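Local coordinates for protein CAMP factor (Mobiluncus curtisii, PDB 6JLC) that probably acts as a pore-forming toxin contributing to the co-haemolytic CAMP reaction, here represented by the C-terminal portion of the protein, at residues K200-V203 with A204-D207. Sequence-based numbering, arbitrary orientation.
Sequences KATV and AECD
Thr202 and Glu205 meet where the chain turns from the loop that follows helix 179-197 into helix 203-222. Thr202 still has an extended backbone, whereas Val203 is already helical, and the first i to i+4 bonds follow at once: Cys206 N gives to Thr202 O at 3.1 Å and Asp207 N to Val203 O at 2.9 Å. With chi1 at 60°, Thr202 OG1 lies between its own backbone N and carbonyl carbon, facing the first turn, where it accepts from Glu205 N (3.0 Å), a first-turn N-H without a preceding helical carbonyl. In the reciprocal bond, the Glu205 side chain, extended beyond CG, crosses the threonine side chain at about a right angle and brings OE1 to Thr202 N (2.8 Å), which meets the carboxylate on its anti side, 22° out of plane. A water donating to both Glu205 OE1 and Lys200 O ties this oxygen to the loop, while a salt bridge from OE2 to Lys198 anchors the other. On the buried flank, Ala201 CB packs loosely against Cys206 SG at 4.2 Å. Val203 CG1 runs beside the Asp207 carboxylate, whose OD1 is hydrogen-bonded to Tyr94. These side-chain-to-backbone bonds make a capping box, with Thr202 as N-cap of the C-terminal helix of this predominantly helical, strand-free chain.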
ATOM      1  N   LYS A 200       6.674  13.054 -17.139  1.00 36.14           N
ATOM      2  CA  LYS A 200       5.529  13.203 -18.023  1.00 47.29           C
ATOM      3  C   LYS A 200       5.232  11.934 -18.808  1.00 45.21           C
ATOM      4  O   LYS A 200       4.504  11.987 -19.806  1.00 38.99           O
ATOM      5  CB  LYS A 200       5.749  14.380 -18.977  1.00 52.03           C
ATOM      6  CG  LYS A 200       5.643  15.745 -18.307  1.00 59.82           C
ATOM      7  CD  LYS A 200       4.217  16.042 -17.852  1.00 62.18           C
ATOM      8  CE  LYS A 200       4.117  16.104 -16.332  1.00 66.70           C
ATOM      9  NZ  LYS A 200       2.819  16.681 -15.873  1.00 69.24           N
ATOM     10  N   ALA A 201       5.795  10.801 -18.388  1.00 45.45           N
ATOM     11  CA  ALA A 201       5.491   9.533 -19.038  1.00 43.61           C
ATOM     12  C   ALA A 201       3.995   9.259 -18.978  1.00 32.43           C
ATOM     13  O   ALA A 201       3.350   9.484 -17.951  1.00 32.69           O
ATOM     14  CB  ALA A 201       6.257   8.390 -18.369  1.00 41.37           C
ATOM     15  N   THR A 202       3.446   8.775 -20.088  1.00 32.06           N
ATOM     16  CA  THR A 202       2.037   8.420 -20.133  1.00 32.45           C
ATOM     17  C   THR A 202       1.819   7.025 -19.563  1.00 29.60           C
ATOM     18  O   THR A 202       2.746   6.224 -19.436  1.00 27.65           O
ATOM     19  CB  THR A 202       1.506   8.437 -21.561  1.00 35.43           C
ATOM     20  OG1 THR A 202       2.240   7.482 -22.340  1.00 36.65           O
ATOM     21  CG2 THR A 202       1.633   9.834 -22.175  1.00 39.79           C
ATOM     22  N   VAL A 203       0.556   6.741 -19.233  1.00 29.78           N
ATOM     23  CA  VAL A 203       0.168   5.382 -18.862  1.00 28.13           C
ATOM     24  C   VAL A 203       0.671   4.391 -19.902  1.00 28.78           C
ATOM     25  O   VAL A 203       1.295   3.377 -19.573  1.00 25.58           O
ATOM     26  CB  VAL A 203      -1.357   5.290 -18.690  1.00 27.02           C
ATOM     27  CG1 VAL A 203      -1.793   3.835 -18.506  1.00 23.67           C
ATOM     28  CG2 VAL A 203      -1.794   6.160 -17.503  1.00 27.77           C
ATOM     29  N   ALA A 204       0.431   4.694 -21.178  1.00 27.64           N
ATOM     30  CA  ALA A 204       0.829   3.784 -22.247  1.00 30.27           C
ATOM     31  C   ALA A 204       2.337   3.567 -22.269  1.00 26.98           C
ATOM     32  O   ALA A 204       2.805   2.456 -22.550  1.00 27.16           O
ATOM     33  CB  ALA A 204       0.357   4.323 -23.597  1.00 30.50           C
ATOM     34  N   GLU A 205       3.116   4.619 -22.021  1.00 28.41           N
ATOM     35  CA  GLU A 205       4.566   4.446 -22.006  1.00 30.43           C
ATOM     36  C   GLU A 205       4.994   3.525 -20.867  1.00 30.52           C
ATOM     37  O   GLU A 205       5.935   2.739 -21.015  1.00 25.69           O
ATOM     38  CB  GLU A 205       5.280   5.797 -21.887  1.00 36.05           C
ATOM     39  CG  GLU A 205       5.256   6.674 -23.140  1.00 35.46           C
ATOM     40  CD  GLU A 205       5.874   8.043 -22.889  1.00 47.78           C
ATOM     41  OE1 GLU A 205       5.243   8.874 -22.202  1.00 50.99           O
ATOM     42  OE2 GLU A 205       7.005   8.287 -23.362  1.00 56.40           O
ATOM     43  N   CYS A 206       4.318   3.613 -19.718  1.00 26.45           N
ATOM     44  CA  CYS A 206       4.654   2.734 -18.601  1.00 30.24           C
ATOM     45  C   CYS A 206       4.260   1.291 -18.905  1.00 23.92           C
ATOM     46  O   CYS A 206       5.051   0.365 -18.678  1.00 27.92           O
ATOM     47  CB  CYS A 206       3.972   3.233 -17.321  1.00 27.52           C
ATOM     48  SG  CYS A 206       4.597   4.832 -16.742  1.00 30.47           S
ATOM     49  N   ASP A 207       3.041   1.083 -19.427  1.00 23.66           N
ATOM     50  CA  ASP A 207       2.606  -0.264 -19.804  1.00 25.03           C
ATOM     51  C   ASP A 207       3.529  -0.874 -20.854  1.00 26.27           C
ATOM     52  O   ASP A 207       3.848  -2.066 -20.795  1.00 25.32           O
ATOM     53  CB  ASP A 207       1.171  -0.242 -20.345  1.00 26.53           C
ATOM     54  CG  ASP A 207       0.131   0.060 -19.272  1.00 34.54           C
ATOM     55  OD1 ASP A 207       0.416  -0.145 -18.071  1.00 35.46           O
ATOM     56  OD2 ASP A 207      -0.974   0.499 -19.647  1.00 30.93           O
TER
HETATM   57  O   HOH W   1       5.461  11.538 -22.648  1.00 63.21           O